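Local coordinates for OxyA protein (Actinoplanes teichomyceticus, PDB 5HH3), which is a haem-dependent cytochrome P450 that probably cyclises a peptide by phenolic coupling during glycopeptide antibiotic biosynthesis, at residues Gln116-Gln121 against Ala354-Arg359; Val112-Lys117 against Cys156-Ile161; Arg124-Ser129 against Ile362-His367. All coordinates share one frame; numbering follows the deposited sequence.

Contact 1. Residues Gln116-Gln121 against Ala354-Arg359; sequences QKFQPQ and AELVFR. With HEM (protoporphyrin IX containing Fe), chain G.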
loop_
_atom_site.group_PDB
_atom_site.type_symbol
_atom_site.label_atom_id
_atom_site.label_comp_id
_atom_site.label_asym_id
_atom_site.label_seq_id
_atom_site.Cartn_x
_atom_site.Cartn_y
_atom_site.Cartn_z
ATOM N N GLN B 116 32.522 13.089 -17.935
ATOM C CA GLN B 116 33.426 14.146 -18.415
ATOM C C GLN B 116 33.057 14.648 -19.816
ATOM O O GLN B 116 33.098 15.841 -20.083
ATOM C CB GLN B 116 34.865 13.637 -18.463
ATOM C CG GLN B 116 35.505 13.378 -17.105
ATOM C CD GLN B 116 36.762 12.508 -17.194
ATOM O OE1 GLN B 116 37.291 12.252 -18.277
ATOM N NE2 GLN B 116 37.229 12.036 -16.044
ATOM N N LYS B 117 32.721 13.723 -20.709
ATOM C CA LYS B 117 32.299 14.071 -22.068
ATOM C C LYS B 117 30.964 14.809 -22.145
ATOM O O LYS B 117 30.768 15.636 -23.023
ATOM C CB LYS B 117 32.242 12.822 -22.945
ATOM C CG LYS B 117 33.624 12.333 -23.324
ATOM C CD LYS B 117 33.580 11.052 -24.129
ATOM C CE LYS B 117 34.994 10.590 -24.456
ATOM N NZ LYS B 117 35.788 10.284 -23.227
ATOM N N PHE B 118 30.048 14.488 -21.235
ATOM C CA PHE B 118 28.721 15.082 -21.213
ATOM C C PHE B 118 28.715 16.495 -20.588
ATOM O O PHE B 118 27.790 17.259 -20.815
ATOM C CB PHE B 118 27.786 14.126 -20.458
ATOM C CG PHE B 118 26.314 14.404 -20.635
ATOM C CD1 PHE B 118 25.755 14.534 -21.903
ATOM C CD2 PHE B 118 25.473 14.458 -19.525
ATOM C CE1 PHE B 118 24.403 14.769 -22.058
ATOM C CE2 PHE B 118 24.113 14.695 -19.678
ATOM C CZ PHE B 118 23.585 14.854 -20.947
ATOM N N GLN B 119 29.754 16.849 -19.830
ATOM C CA GLN B 119 29.786 18.090 -19.037
ATOM C C GLN B 119 29.515 19.411 -19.822
ATOM O O GLN B 119 28.708 20.222 -19.367
ATOM C CB GLN B 119 31.095 18.147 -18.221
ATOM C CG GLN B 119 31.201 19.262 -17.186
ATOM C CD GLN B 119 31.712 20.588 -17.737
ATOM O OE1 GLN B 119 32.210 20.690 -18.866
ATOM N NE2 GLN B 119 31.587 21.622 -16.927
ATOM N N PRO B 120 30.184 19.629 -20.979
ATOM C CA PRO B 120 29.872 20.822 -21.807
ATOM C C PRO B 120 28.393 20.943 -22.210
ATOM O O PRO B 120 27.847 22.037 -22.182
ATOM C CB PRO B 120 30.748 20.638 -23.049
ATOM C CG PRO B 120 31.876 19.776 -22.606
ATOM C CD PRO B 120 31.359 18.897 -21.507
ATOM N N GLN B 121 27.762 19.827 -22.570
ATOM C CA GLN B 121 26.330 19.816 -22.895
ATOM C C GLN B 121 25.455 20.185 -21.686
ATOM O O GLN B 121 24.486 20.936 -21.831
ATOM C CB GLN B 121 25.904 18.456 -23.460
ATOM C CG GLN B 121 24.569 18.495 -24.200
ATOM C CD GLN B 121 24.386 17.347 -25.179
ATOM O OE1 GLN B 121 24.912 16.250 -24.988
ATOM N NE2 GLN B 121 23.636 17.599 -26.240
ATOM N N ALA B 354 23.649 12.359 -11.787
ATOM C CA ALA B 354 22.987 13.292 -10.886
ATOM C C ALA B 354 23.973 14.351 -10.372
ATOM O O ALA B 354 23.697 15.538 -10.486
ATOM C CB ALA B 354 22.332 12.570 -9.732
ATOM N N GLU B 355 25.142 13.923 -9.893
ATOM C CA GLU B 355 26.133 14.856 -9.356
ATOM C C GLU B 355 26.670 15.831 -10.380
ATOM O O GLU B 355 26.918 16.984 -10.035
ATOM C CB GLU B 355 27.296 14.130 -8.681
ATOM C CG GLU B 355 26.888 13.485 -7.361
ATOM C CD GLU B 355 28.022 12.748 -6.669
ATOM O OE1 GLU B 355 27.935 12.521 -5.448
ATOM O OE2 GLU B 355 28.995 12.357 -7.337
ATOM N N LEU B 356 26.875 15.371 -11.613
ATOM C CA LEU B 356 27.305 16.241 -12.719
ATOM C C LEU B 356 26.292 17.362 -12.988
ATOM O O LEU B 356 26.670 18.520 -13.173
ATOM C CB LEU B 356 27.512 15.424 -14.002
ATOM C CG LEU B 356 27.801 16.217 -15.277
ATOM C CD1 LEU B 356 29.094 17.019 -15.100
ATOM C CD2 LEU B 356 27.892 15.313 -16.498
ATOM N N VAL B 357 25.013 17.000 -13.020
ATOM C CA VAL B 357 23.944 17.976 -13.182
ATOM C C VAL B 357 23.940 18.994 -12.018
ATOM O O VAL B 357 23.846 20.176 -12.261
ATOM C CB VAL B 357 22.561 17.303 -13.358
ATOM C CG1 VAL B 357 21.431 18.333 -13.331
ATOM C CG2 VAL B 357 22.520 16.540 -14.676
ATOM N N PHE B 358 24.089 18.525 -10.783
ATOM C CA PHE B 358 24.026 19.403 -9.620
ATOM C C PHE B 358 25.248 20.298 -9.540
ATOM O O PHE B 358 25.112 21.491 -9.262
ATOM C CB PHE B 358 23.912 18.628 -8.308
ATOM C CG PHE B 358 22.756 17.651 -8.238
ATOM C CD1 PHE B 358 21.591 17.829 -8.971
ATOM C CD2 PHE B 358 22.848 16.539 -7.395
ATOM C CE1 PHE B 358 20.535 16.902 -8.858
ATOM C CE2 PHE B 358 21.808 15.623 -7.285
ATOM C CZ PHE B 358 20.651 15.807 -8.008
ATOM N N ARG B 359 26.421 19.700 -9.789
ATOM C CA ARG B 359 27.721 20.394 -9.778
ATOM C C ARG B 359 27.759 21.521 -10.806
ATOM O O ARG B 359 28.484 22.487 -10.636
ATOM C CB ARG B 359 28.879 19.400 -10.049
ATOM C CG ARG B 359 30.203 20.013 -10.515
ATOM C CD ARG B 359 31.354 19.014 -10.468
ATOM N NE ARG B 359 30.875 17.643 -10.516
ATOM C CZ ARG B 359 30.980 16.844 -11.573
ATOM N NH1 ARG B 359 31.555 17.272 -12.683
ATOM N NH2 ARG B 359 30.500 15.621 -11.506
HETATM C CHA HEM G . 19.013 3.580 -6.780
HETATM C CHB HEM G . 19.192 5.609 -11.183
HETATM C CHC HEM G . 19.326 10.013 -9.117
HETATM C CHD HEM G . 19.226 7.960 -4.757
HETATM C C1A HEM G . 19.020 3.765 -8.142
HETATM C C2A HEM G . 18.862 2.715 -9.090
HETATM C C3A HEM G . 18.924 3.282 -10.327
HETATM C C4A HEM G . 19.112 4.683 -10.154
HETATM C CMA HEM G . 18.791 2.568 -11.648
HETATM C CAA HEM G . 18.680 1.245 -8.769
HETATM C CBA HEM G . 20.057 0.595 -8.648
HETATM C CGA HEM G . 20.025 -0.883 -8.294
HETATM O O1A HEM G . 19.044 -1.415 -7.718
HETATM O O2A HEM G . 21.021 -1.604 -8.570
HETATM C C1B HEM G . 19.232 7.008 -11.016
HETATM C C2B HEM G . 19.260 7.955 -12.096
HETATM C C3B HEM G . 19.297 9.209 -11.527
HETATM C C4B HEM G . 19.293 8.979 -10.057
HETATM C CMB HEM G . 19.257 7.640 -13.577
HETATM C CAB HEM G . 19.378 10.561 -12.137
HETATM C CBB HEM G . 19.571 10.856 -13.427
HETATM C C1C HEM G . 19.296 9.871 -7.736
HETATM C C2C HEM G . 19.317 10.929 -6.801
HETATM C C3C HEM G . 19.280 10.336 -5.532
HETATM C C4C HEM G . 19.250 8.913 -5.739
HETATM C CMC HEM G . 19.351 12.411 -7.126
HETATM C CAC HEM G . 19.296 10.961 -4.184
HETATM C CBC HEM G . 19.413 12.258 -3.909
HETATM C C1D HEM G . 19.153 6.591 -5.010
HETATM C C2D HEM G . 19.072 5.627 -3.892
HETATM C C3D HEM G . 19.011 4.407 -4.446
HETATM C C4D HEM G . 19.054 4.647 -5.904
HETATM C CMD HEM G . 19.043 5.880 -2.401
HETATM C CAD HEM G . 18.918 3.095 -3.680
HETATM C CBD HEM G . 17.493 2.691 -3.274
HETATM C CGD HEM G . 17.498 1.361 -2.502
HETATM O O1D HEM G . 16.450 0.817 -2.109
HETATM O O2D HEM G . 18.534 0.749 -2.212
HETATM N NA HEM G . 19.188 4.964 -8.807
HETATM N NB HEM G . 19.282 7.664 -9.852
HETATM N NC HEM G . 19.299 8.673 -7.081
HETATM N ND HEM G . 19.174 5.957 -6.200
HETATM FE FE HEM G . 19.237 6.770 -7.948
HETATM O O HOH W 1 17.139 6.660 -8.052
#
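Leu356 reaches across from helix 351-368 to Phe118 and Gln119 on helix 112-136, where the CA atoms of Leu356 and Gln119 come to 7.0 Å. Its CB already points at the facing helix. A chi1 of 173° puts CG anti to the backbone N and beside the carbonyl carbon, and from there the two methyls part toward Phe118 and Gln119. CD2 comes to the edge of the Phe118 ring, near the ring plane, 4.0 Å from Phe118 CD2. The same methyl lies 4.1 Å from the backbone atom Gln119 N. CD1 turns instead to the aliphatic part of Gln119, 3.7 Å from Gln119 CG, and these two side chains cross at about a right angle. Gln119 bends at chi2; its CB and CG pack on Leu356 CD1, and its amide NE2 makes a weak hydrogen bond to Glu123. The contact is therefore apolar, and its two hydrophobic members are buried.

Two residues before and after Leu356, on another side of helix 351-368, Ala354 and Phe358 meet the haem. Phe358 offers its ring edge, in plane, to the porphyrin methyl, with Phe358 CZ 3.7 Å from HEM CMC. Ala354 CB approaches the same methyl CMC at 4.0 Å. Packing helix D (112-136) on helix L (351-368), which runs beside the haem, is characteristic of the helical core of the cytochrome P450 fold.

Contact 2. Residues Val112-Lys117 against Cys156-Ile161; sequences VRRMQK and CDFLGI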
loop_
_atom_site.group_PDB
_atom_site.type_symbol
_atom_site.label_atom_id
_atom_site.label_comp_id
_atom_site.label_asym_id
_atom_site.label_seq_id
_atom_site.Cartn_x
_atom_site.Cartn_y
_atom_site.Cartn_z
ATOM N N VAL B 112 32.801 7.197 -15.425
ATOM C CA VAL B 112 33.400 8.504 -15.143
ATOM C C VAL B 112 33.747 9.217 -16.430
ATOM O O VAL B 112 33.331 10.358 -16.633
ATOM C CB VAL B 112 34.656 8.367 -14.240
ATOM C CG1 VAL B 112 35.520 9.622 -14.261
ATOM C CG2 VAL B 112 34.237 8.054 -12.802
ATOM N N ARG B 113 34.497 8.547 -17.300
ATOM C CA ARG B 113 34.880 9.120 -18.593
ATOM C C ARG B 113 33.681 9.602 -19.405
ATOM O O ARG B 113 33.767 10.587 -20.142
ATOM C CB ARG B 113 35.693 8.116 -19.426
ATOM C CG ARG B 113 37.084 7.821 -18.871
ATOM C CD ARG B 113 38.035 7.318 -19.953
ATOM N NE ARG B 113 39.280 6.791 -19.383
ATOM C CZ ARG B 113 40.337 6.372 -20.086
ATOM N NH1 ARG B 113 40.340 6.409 -21.420
ATOM N NH2 ARG B 113 41.413 5.911 -19.446
ATOM N N ARG B 114 32.568 8.900 -19.275
ATOM C CA ARG B 114 31.339 9.288 -19.955
ATOM C C ARG B 114 30.750 10.608 -19.435
ATOM O O ARG B 114 30.274 11.436 -20.222
ATOM C CB ARG B 114 30.346 8.139 -19.876
ATOM C CG ARG B 114 30.772 6.979 -20.782
ATOM C CD ARG B 114 30.062 7.095 -22.113
ATOM N NE ARG B 114 28.641 7.061 -21.798
ATOM C CZ ARG B 114 27.651 7.579 -22.514
ATOM N NH1 ARG B 114 27.874 8.177 -23.697
ATOM N NH2 ARG B 114 26.403 7.456 -22.028
ATOM N N MET B 115 30.814 10.810 -18.121
ATOM C CA MET B 115 30.339 12.053 -17.512
ATOM C C MET B 115 31.206 13.276 -17.834
ATOM O O MET B 115 30.667 14.365 -18.045
ATOM C CB MET B 115 30.141 11.861 -16.007
ATOM C CG MET B 115 29.096 10.799 -15.692
ATOM S SD MET B 115 27.462 11.198 -16.358
ATOM C CE MET B 115 27.353 10.394 -17.945
ATOM N N GLN B 116 32.522 13.089 -17.935
ATOM C CA GLN B 116 33.426 14.146 -18.415
ATOM C C GLN B 116 33.057 14.648 -19.816
ATOM O O GLN B 116 33.098 15.841 -20.083
ATOM C CB GLN B 116 34.865 13.637 -18.463
ATOM C CG GLN B 116 35.505 13.378 -17.105
ATOM C CD GLN B 116 36.762 12.508 -17.194
ATOM O OE1 GLN B 116 37.291 12.252 -18.277
ATOM N NE2 GLN B 116 37.229 12.036 -16.044
ATOM N N LYS B 117 32.721 13.723 -20.709
ATOM C CA LYS B 117 32.299 14.071 -22.068
ATOM C C LYS B 117 30.964 14.809 -22.145
ATOM O O LYS B 117 30.768 15.636 -23.023
ATOM C CB LYS B 117 32.242 12.822 -22.945
ATOM C CG LYS B 117 33.624 12.333 -23.324
ATOM C CD LYS B 117 33.580 11.052 -24.129
ATOM C CE LYS B 117 34.994 10.590 -24.456
ATOM N NZ LYS B 117 35.788 10.284 -23.227
ATOM N N CYS B 156 17.138 13.444 -21.119
ATOM C CA CYS B 156 16.888 13.119 -22.528
ATOM C C CYS B 156 18.140 13.248 -23.404
ATOM O O CYS B 156 18.368 12.394 -24.253
ATOM C CB CYS B 156 15.737 13.942 -23.124
ATOM S SG CYS B 156 14.121 13.480 -22.458
ATOM N N ASP B 157 18.948 14.296 -23.193
ATOM C CA ASP B 157 20.256 14.434 -23.889
ATOM C C ASP B 157 21.177 13.247 -23.578
ATOM O O ASP B 157 21.794 12.704 -24.486
ATOM C CB ASP B 157 20.984 15.745 -23.539
ATOM C CG ASP B 157 20.333 16.980 -24.154
ATOM O OD1 ASP B 157 19.413 16.865 -25.000
ATOM O OD2 ASP B 157 20.753 18.100 -23.788
ATOM N N PHE B 158 21.219 12.818 -22.316
ATOM C CA PHE B 158 22.029 11.674 -21.920
ATOM C C PHE B 158 21.597 10.409 -22.676
ATOM O O PHE B 158 22.441 9.643 -23.135
ATOM C CB PHE B 158 21.979 11.496 -20.403
ATOM C CG PHE B 158 22.622 10.233 -19.902
ATOM C CD1 PHE B 158 24.005 10.132 -19.796
ATOM C CD2 PHE B 158 21.842 9.151 -19.509
ATOM C CE1 PHE B 158 24.595 8.965 -19.329
ATOM C CE2 PHE B 158 22.430 7.983 -19.033
ATOM C CZ PHE B 158 23.811 7.896 -18.938
ATOM N N LEU B 159 20.288 10.227 -22.832
ATOM C CA LEU B 159 19.746 9.147 -23.650
ATOM C C LEU B 159 19.918 9.317 -25.160
ATOM O O LEU B 159 19.730 8.352 -25.893
ATOM C CB LEU B 159 18.262 8.949 -23.382
ATOM C CG LEU B 159 17.873 8.486 -21.993
ATOM C CD1 LEU B 159 16.367 8.309 -22.007
ATOM C CD2 LEU B 159 18.574 7.176 -21.612
ATOM N N GLY B 160 20.239 10.516 -25.631
ATOM C CA GLY B 160 20.370 10.777 -27.046
ATOM C C GLY B 160 19.040 11.014 -27.748
ATOM O O GLY B 160 18.957 10.830 -28.961
ATOM N N ILE B 161 17.997 11.422 -27.018
ATOM C CA ILE B 161 16.732 11.773 -27.674
ATOM C C ILE B 161 16.974 13.121 -28.389
ATOM O O ILE B 161 17.444 14.051 -27.749
ATOM C CB ILE B 161 15.548 11.913 -26.676
ATOM C CG1 ILE B 161 15.424 10.714 -25.710
ATOM C CG2 ILE B 161 14.237 12.113 -27.425
ATOM C CD1 ILE B 161 15.364 9.367 -26.384
#
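Phe158 receives two side chains of helix 112-136, Met115 and Arg114, both nearest its CE1. The apolar part is made by the methionine methyl: Met115 CE lies 3.4 Å from Phe158 CE1 and 3.8 Å from Phe158 CD1. The CB of Met115 does not aim at the partner helix. It is the bends at chi2 and chi3 that swing the methyl over to the ring, which it meets obliquely. Phe158 in turn has CG anti to the backbone N (chi1 172°), which brings the end of the ring to helix 112-136, though its CB does not point there.

The segments belong to helices 112-136 and 142-159, helices D and E of the P450 fold, which pack together with helices I (225-256) and L (351-368) in its conserved four-helix bundle. Leu353 of helix 351-368 and Val235 of helix 225-256 also touch Phe158.

The charged part is Arg114, folded at chi2 and chi3. Its NH2 stands 3.6 Å from Phe158 CE1 and a little farther from CZ, with guanidinium and ring planes 41° apart, an oblique approach rather than a flat stack. NH2 is also tied, weakly, to the backbone O of Ala109.

Backbone bonds shape the chain beyond Phe158. Gly160, at positive phi (81°), forms a Schellman motif: Gly160 N binds Asp157 O at 2.9 Å, and Ile161 N reaches back to Cys156 O at 3.0 Å. Beside this turn the Asp157 carboxylate makes a salt bridge to Arg163 and a hydrogen bond to Gln166.

Contact 3. Residues Arg124-Ser129 against Ile362-His367; sequences RVVQDS and IPALAH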
loop_
_atom_site.group_PDB
_atom_site.type_symbol
_atom_site.label_atom_id
_atom_site.label_comp_id
_atom_site.label_asym_id
_atom_site.label_seq_id
_atom_site.Cartn_x
_atom_site.Cartn_y
_atom_site.Cartn_z
ATOM N N ARG B 124 25.538 23.931 -21.126
ATOM C CA ARG B 124 24.611 24.579 -22.056
ATOM C C ARG B 124 23.149 24.453 -21.642
ATOM O O ARG B 124 22.385 25.411 -21.782
ATOM C CB ARG B 124 24.782 24.048 -23.485
ATOM C CG ARG B 124 26.040 24.540 -24.179
ATOM C CD ARG B 124 26.032 24.212 -25.667
ATOM N NE ARG B 124 26.230 22.777 -25.891
ATOM C CZ ARG B 124 27.410 22.141 -25.918
ATOM N NH1 ARG B 124 28.567 22.790 -25.756
ATOM N NH2 ARG B 124 27.433 20.826 -26.117
ATOM N N VAL B 125 22.742 23.274 -21.154
ATOM C CA VAL B 125 21.356 23.085 -20.720
ATOM C C VAL B 125 21.041 24.032 -19.564
ATOM O O VAL B 125 19.986 24.663 -19.555
ATOM C CB VAL B 125 21.053 21.631 -20.329
ATOM C CG1 VAL B 125 19.701 21.522 -19.623
ATOM C CG2 VAL B 125 21.075 20.749 -21.571
ATOM N N VAL B 126 21.956 24.124 -18.600
ATOM C CA VAL B 126 21.773 25.026 -17.481
ATOM C C VAL B 126 21.665 26.499 -17.953
ATOM O O VAL B 126 20.751 27.210 -17.539
ATOM C CB VAL B 126 22.926 24.972 -16.483
ATOM C CG1 VAL B 126 22.532 25.771 -15.258
ATOM C CG2 VAL B 126 23.281 23.543 -16.099
ATOM N N GLN B 127 22.586 26.937 -18.811
ATOM C CA GLN B 127 22.554 28.323 -19.315
ATOM C C GLN B 127 21.260 28.626 -20.073
ATOM O O GLN B 127 20.690 29.693 -19.885
ATOM C CB GLN B 127 23.781 28.645 -20.187
ATOM C CG GLN B 127 25.098 28.647 -19.421
ATOM C CD GLN B 127 25.127 29.662 -18.288
ATOM O OE1 GLN B 127 24.763 30.820 -18.471
ATOM N NE2 GLN B 127 25.557 29.233 -17.117
ATOM N N ASP B 128 20.780 27.677 -20.879
ATOM C CA ASP B 128 19.505 27.846 -21.612
ATOM C C ASP B 128 18.316 27.959 -20.647
ATOM O O ASP B 128 17.477 28.840 -20.787
ATOM C CB ASP B 128 19.259 26.691 -22.605
ATOM C CG ASP B 128 20.224 26.699 -23.790
ATOM O OD1 ASP B 128 20.658 27.788 -24.227
ATOM O OD2 ASP B 128 20.547 25.599 -24.297
ATOM N N SER B 129 18.255 27.084 -19.650
ATOM C CA SER B 129 17.189 27.146 -18.653
ATOM C C SER B 129 17.193 28.496 -17.912
ATOM O O SER B 129 16.134 29.081 -17.678
ATOM C CB SER B 129 17.294 25.970 -17.661
ATOM O OG SER B 129 17.078 24.736 -18.349
ATOM N N ILE B 362 23.951 24.246 -10.014
ATOM C CA ILE B 362 23.887 25.054 -8.797
ATOM C C ILE B 362 24.831 26.270 -8.862
ATOM O O ILE B 362 24.386 27.384 -8.588
ATOM C CB ILE B 362 24.110 24.207 -7.510
ATOM C CG1 ILE B 362 22.983 23.179 -7.328
ATOM C CG2 ILE B 362 24.246 25.086 -6.276
ATOM C CD1 ILE B 362 21.594 23.774 -7.290
ATOM N N PRO B 363 26.121 26.067 -9.209
ATOM C CA PRO B 363 26.992 27.223 -9.428
ATOM C C PRO B 363 26.502 28.143 -10.521
ATOM O O PRO B 363 26.620 29.361 -10.378
ATOM C CB PRO B 363 28.324 26.582 -9.841
ATOM C CG PRO B 363 28.303 25.275 -9.120
ATOM C CD PRO B 363 26.888 24.817 -9.341
ATOM N N ALA B 364 25.962 27.576 -11.602
ATOM C CA ALA B 364 25.380 28.400 -12.677
ATOM C C ALA B 364 24.284 29.347 -12.161
ATOM O O ALA B 364 24.272 30.535 -12.490
ATOM C CB ALA B 364 24.819 27.519 -13.763
ATOM N N LEU B 365 23.384 28.808 -11.334
ATOM C CA LEU B 365 22.338 29.596 -10.690
ATOM C C LEU B 365 22.898 30.675 -9.768
ATOM O O LEU B 365 22.467 31.808 -9.844
ATOM C CB LEU B 365 21.378 28.700 -9.911
ATOM C CG LEU B 365 20.242 29.385 -9.140
ATOM C CD1 LEU B 365 19.478 30.395 -9.982
ATOM C CD2 LEU B 365 19.291 28.348 -8.586
ATOM N N ALA B 366 23.830 30.313 -8.887
ATOM C CA ALA B 366 24.441 31.286 -7.967
ATOM C C ALA B 366 25.097 32.456 -8.711
ATOM O O ALA B 366 24.936 33.590 -8.296
ATOM C CB ALA B 366 25.452 30.614 -7.052
ATOM N N HIS B 367 25.799 32.170 -9.815
ATOM C CA HIS B 367 26.382 33.209 -10.666
ATOM C C HIS B 367 25.360 34.059 -11.410
ATOM O O HIS B 367 25.574 35.266 -11.584
ATOM C CB HIS B 367 27.373 32.631 -11.691
ATOM C CG HIS B 367 28.725 32.360 -11.119
ATOM N ND1 HIS B 367 29.110 31.112 -10.669
ATOM C CD2 HIS B 367 29.772 33.184 -10.889
ATOM C CE1 HIS B 367 30.340 31.179 -10.196
ATOM N NE2 HIS B 367 30.764 32.426 -10.317
HETATM O O HOH W 2 25.663 31.096 -14.700
#
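A chi1 of -171° sets Val126 CG1 anti to the backbone N and directs it at the methyl of Ala364, while Gln127, bent at chi2 (-60°), curls its amide round to the same alanine although its CB does not point there. Ala364 thus takes two neighbours on one carbon. The modelled 3.2 Å between Val126 CG1 and Ala364 CB is shorter than van der Waals contact and is doubtful, perhaps reflecting coordinate error. The closeness of the helices is better judged from the CA atoms of Val126 and Ala364, which are 6.9 Å apart, and the small alanine permits that approach. Gln127 NE2 adds a looser contact, 3.8 Å from Ala364 CB.

The polar link between the segments runs through one water. Gln127 NE2 donates to it at 3.1 Å, and the water in turn donates to the backbone Ala364 O at 2.7 Å. The other end of the amide, OE1, is bonded to Arg368 NH1, so both ends of this amide reach toward helix 351-368 and its rotation is fixed.

Further along that helix, His367 ND1 folds back to Pro363 O at 3.1 Å, standing above the carbonyl plane. His367 N binds the same oxygen from the opposite face, so two donors of a single residue grip it.

Behind Val126, Val125 and Ser129 turn to helix 142-159, where Ser129 OG pairs with Ser149 OG. Across the contact, Leu365 packs on Phe146 of helix 142-159 and on Ala251 and Met254 of helix 225-256, while Ile362 and Pro363 meet Trp274 of helix 274-282.

In the fold
Helix 112-136 takes part in all three contacts. Contacts 1 and 3 follow its course along helix 351-368, their centres about 12 Å apart, whereas contact 2 turns to helix 142-159. Contacts 1 and 2, about 8 Å apart between centres, touch directly: Leu356 CD2 lies 3.3 Å from Met115 O, and Phe118 CZ lies 3.4 Å from Phe158 N. Contact 3 joins contact 2 where Val125 CG2 comes 3.5 Å from Asp157 OD2. Segment 354-359 supplies residues of the haem pocket. The side chain of Phe158 is about 6 Å from the haem and about 11 Å from that of the iron ligand Cys348, and the side chain of Val126 is about 13 Å from the haem.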